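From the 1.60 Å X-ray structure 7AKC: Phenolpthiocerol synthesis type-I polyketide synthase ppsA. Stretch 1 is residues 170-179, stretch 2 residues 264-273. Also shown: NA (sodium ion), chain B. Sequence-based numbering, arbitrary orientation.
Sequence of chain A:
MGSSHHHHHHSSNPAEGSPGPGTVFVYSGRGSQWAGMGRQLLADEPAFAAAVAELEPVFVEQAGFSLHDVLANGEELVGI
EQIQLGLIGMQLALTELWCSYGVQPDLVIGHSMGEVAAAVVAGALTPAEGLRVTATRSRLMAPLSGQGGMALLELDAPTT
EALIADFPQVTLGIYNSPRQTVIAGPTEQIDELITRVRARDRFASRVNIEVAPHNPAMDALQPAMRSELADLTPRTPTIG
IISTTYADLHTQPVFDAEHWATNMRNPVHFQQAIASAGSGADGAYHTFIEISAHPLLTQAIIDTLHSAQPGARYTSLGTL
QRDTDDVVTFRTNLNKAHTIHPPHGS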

# COMPACT_ATOMS: atom_id res chain seq x y z
N VAL A 170 5.89 16.95 6.26
CA VAL A 170 5.84 15.55 6.68
C VAL A 170 4.42 15.20 7.04
O VAL A 170 3.82 15.88 7.87
CB VAL A 170 6.77 15.24 7.88
CG1 VAL A 170 6.61 13.78 8.28
CG2 VAL A 170 8.24 15.55 7.50
N THR A 171 3.90 14.10 6.48
CA THR A 171 2.56 13.66 6.80
C THR A 171 2.53 12.21 7.19
O THR A 171 3.49 11.45 6.95
CB THR A 171 1.61 14.00 5.60
OG1 THR A 171 2.13 13.41 4.41
CG2 THR A 171 1.44 15.52 5.42
N LEU A 172 1.42 11.78 7.78
CA LEU A 172 1.19 10.39 8.12
C LEU A 172 0.96 9.72 6.76
O LEU A 172 0.09 10.13 5.99
CB LEU A 172 -0.04 10.30 9.02
CG LEU A 172 -0.28 8.94 9.64
CD1 LEU A 172 -1.13 9.04 10.94
CD2 LEU A 172 -0.99 8.01 8.69
N GLY A 173 1.84 8.79 6.43
CA GLY A 173 1.82 8.11 5.15
C GLY A 173 1.05 6.79 5.16
O GLY A 173 0.37 6.48 4.17
N ILE A 174 1.25 5.95 6.19
CA ILE A 174 0.57 4.63 6.22
C ILE A 174 0.12 4.28 7.62
O ILE A 174 0.87 4.43 8.58
CB ILE A 174 1.48 3.48 5.70
CG1 ILE A 174 2.14 3.81 4.34
CG2 ILE A 174 0.75 2.09 5.64
CD1 ILE A 174 3.19 2.70 3.86
N TYR A 175 -1.18 3.83 7.72
CA TYR A 175 -1.70 3.34 8.99
C TYR A 175 -1.40 1.84 8.98
O TYR A 175 -2.14 1.07 8.34
CB TYR A 175 -3.23 3.57 9.14
CG TYR A 175 -3.66 5.01 9.17
CD1 TYR A 175 -3.95 5.70 8.00
CD2 TYR A 175 -3.86 5.67 10.38
CE1 TYR A 175 -4.42 7.01 8.03
CE2 TYR A 175 -4.34 6.97 10.42
CZ TYR A 175 -4.64 7.63 9.25
OH TYR A 175 -5.06 8.92 9.30
N ASN A 176 -0.26 1.42 9.53
CA ASN A 176 0.12 0.00 9.51
C ASN A 176 -0.74 -0.85 10.38
O ASN A 176 -1.29 -1.85 9.95
CB ASN A 176 1.60 -0.18 9.89
CG ASN A 176 2.47 -0.41 8.71
OD1 ASN A 176 2.14 -0.03 7.60
ND2 ASN A 176 3.62 -1.02 8.93
N SER A 177 -0.82 -0.47 11.65
CA SER A 177 -1.54 -1.20 12.66
C SER A 177 -1.69 -0.21 13.85
O SER A 177 -1.21 0.94 13.78
CB SER A 177 -0.76 -2.46 13.04
OG SER A 177 0.44 -2.12 13.73
N PRO A 178 -2.44 -0.57 14.88
CA PRO A 178 -2.72 0.40 15.95
C PRO A 178 -1.51 1.06 16.58
O PRO A 178 -1.59 2.22 16.91
CB PRO A 178 -3.51 -0.43 16.97
CG PRO A 178 -4.22 -1.45 16.09
CD PRO A 178 -3.19 -1.83 15.07
N ARG A 179 -0.40 0.34 16.73
CA ARG A 179 0.79 0.86 17.40
C ARG A 179 1.97 1.10 16.45
O ARG A 179 3.09 1.25 16.92
CB ARG A 179 1.23 -0.13 18.49
CG ARG A 179 0.13 -0.43 19.47
CD ARG A 179 0.11 0.65 20.53
N MET A 264 -1.99 8.11 -4.78
CA MET A 264 -0.54 8.37 -4.61
C MET A 264 -0.27 9.44 -3.54
O MET A 264 0.82 9.43 -2.99
CB MET A 264 0.09 8.78 -5.95
CG MET A 264 -0.23 10.19 -6.37
SD MET A 264 0.33 10.52 -8.05
CE MET A 264 2.00 9.87 -7.98
N ARG A 265 -1.23 10.32 -3.25
CA ARG A 265 -1.04 11.42 -2.27
C ARG A 265 -1.63 11.05 -0.92
O ARG A 265 -0.98 11.32 0.10
CB ARG A 265 -1.71 12.70 -2.78
CG ARG A 265 -1.83 13.83 -1.77
CD ARG A 265 -0.48 14.25 -1.25
NE ARG A 265 -0.61 15.28 -0.24
CZ ARG A 265 -0.70 15.05 1.06
NH1 ARG A 265 -0.67 13.82 1.53
NH2 ARG A 265 -0.82 16.07 1.89
N ASN A 266 -2.83 10.47 -0.90
CA ASN A 266 -3.49 10.20 0.37
C ASN A 266 -2.70 9.23 1.23
O ASN A 266 -1.99 8.37 0.70
CB ASN A 266 -4.86 9.56 0.11
CG ASN A 266 -5.96 10.55 -0.17
OD1 ASN A 266 -5.73 11.74 -0.37
ND2 ASN A 266 -7.19 10.04 -0.24
N PRO A 267 -2.91 9.28 2.56
CA PRO A 267 -2.37 8.21 3.40
C PRO A 267 -2.93 6.84 2.96
O PRO A 267 -3.95 6.74 2.25
CB PRO A 267 -2.93 8.52 4.81
CG PRO A 267 -3.58 9.80 4.73
CD PRO A 267 -3.75 10.22 3.30
N VAL A 268 -2.23 5.79 3.33
CA VAL A 268 -2.62 4.40 2.99
C VAL A 268 -3.39 3.85 4.20
O VAL A 268 -2.79 3.66 5.28
CB VAL A 268 -1.38 3.55 2.75
CG1 VAL A 268 -1.79 2.09 2.49
CG2 VAL A 268 -0.52 4.11 1.60
N HIS A 269 -4.70 3.64 4.04
CA HIS A 269 -5.59 3.21 5.14
C HIS A 269 -5.56 1.69 5.28
O HIS A 269 -6.56 1.01 5.09
CB HIS A 269 -7.03 3.79 4.91
CG HIS A 269 -7.04 5.29 4.86
ND1 HIS A 269 -6.77 5.99 3.69
CD2 HIS A 269 -7.16 6.18 5.88
CE1 HIS A 269 -6.79 7.28 4.02
NE2 HIS A 269 -7.06 7.44 5.32
N PHE A 270 -4.35 1.14 5.49
CA PHE A 270 -4.15 -0.31 5.50
C PHE A 270 -4.78 -0.97 6.68
O PHE A 270 -5.57 -1.92 6.52
CB PHE A 270 -2.64 -0.60 5.44
CG PHE A 270 -2.33 -2.08 5.31
CD1 PHE A 270 -2.70 -2.77 4.16
CD2 PHE A 270 -1.70 -2.76 6.32
CE1 PHE A 270 -2.43 -4.13 4.03
CE2 PHE A 270 -1.49 -4.14 6.22
CZ PHE A 270 -1.84 -4.82 5.07
N GLN A 271 -4.48 -0.47 7.92
CA GLN A 271 -5.13 -1.05 9.10
C GLN A 271 -6.69 -1.08 8.97
O GLN A 271 -7.34 -2.07 9.27
CB GLN A 271 -4.74 -0.18 10.30
CG GLN A 271 -5.51 -0.58 11.56
CD GLN A 271 -5.24 0.36 12.69
OE1 GLN A 271 -4.17 0.95 12.80
NE2 GLN A 271 -6.24 0.52 13.55
N GLN A 272 -7.26 0.01 8.48
CA GLN A 272 -8.71 0.15 8.35
C GLN A 272 -9.25 -0.85 7.35
O GLN A 272 -10.30 -1.43 7.61
CB GLN A 272 -9.08 1.59 7.92
CG GLN A 272 -8.69 2.71 8.92
CD GLN A 272 -7.26 3.22 8.74
OE1 GLN A 272 -6.42 2.65 8.05
NE2 GLN A 272 -6.99 4.36 9.34
N ALA A 273 -8.55 -1.07 6.21
CA ALA A 273 -9.03 -2.05 5.23
C ALA A 273 -8.93 -3.49 5.78
O ALA A 273 -9.87 -4.26 5.65
CB ALA A 273 -8.23 -1.93 3.92
NA NA B . 2.96 17.53 9.12
O HOH W 1 -0.14 11.65 3.79
O HOH W 2 -7.03 9.72 6.78
O HOH W 3 0.87 16.55 9.46
O HOH W 4 1.81 19.55 9.55
O HOH W 5 1.63 18.49 7.27

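What holds the two backbones together? The strand 171-177 runs alongside the segment that leads into the helix beginning at Phe270, and the two advance in the same sense: Gly173 lies nearest Pro267, Ile174 nearest Val268 and Ser177 nearest Gln271. Val268 N donates to Gly173 O at 2.8 Å, and Tyr175 N donates to Val268 O at 2.9 Å with an almost straight N-H...O angle of 172°. Val268 thus uses both its amide and its carbonyl on the residues flanking Ile174, the pattern of a single parallel bridge. Gly173 O also lies 3.3 Å from Pro267 CA, a CA-H...O contact that supplements the stronger bond to the next residue.

Why does Tyr175 cover more surface than any other residue here? Its CA-to-CB bond points toward the other stretch, and the m rotamer lays the ring against several neighbours. Tyr175 CE1 packs 3.9 Å from Pro267 CB, an apolar contact, and 3.6 Å from His269 CD2. The tyrosine and imidazole planes are near parallel, at 25°, but slid apart with centroids 5.3 Å from each other, so the rings barely overlap. The side chain of Gln272 lies over one face of the phenol ring. At the polar end, a water joins the two aromatic residues, 3.3 Å from Tyr175 OH and 2.7 Å from His269 NE2.

How does Gln271 meet the end of the strand? Its backbone makes a direct link: Gln271 N donates to Tyr175 O at 2.8 Å. An amide in the first turn of a helix has no earlier carbonyl of that helix to bind, and here the strand supplies the acceptor. Tyr175 therefore bonds through its own N to Val268 and through its O to Gln271, spanning the turn into the helix. The CA-to-CB bond of Gln271 points toward the strand as well, with Gln271 CB 4.2 Å from Tyr175 CB and the extended chain reaching Ser177 and Pro178.

What fills the space around Val268 and at the start of the strand? Ile174 CG1 packs 3.8 Å from Val268 CG2, while Ile174 CG2 lies 4.3 Å from Phe270 CB, so the isoleucine makes apolar contact with both residues. Near Arg265 the contact becomes wetter. One water accepts from Thr171 OG1 at 2.9 Å and donates to Leu172 O at 2.7 Å; it also accepts a weak hydrogen bond from Arg265 NH1 at 3.2 Å, bridging a gap of 4.0 Å between Thr171 OG1 and Arg265 NH1.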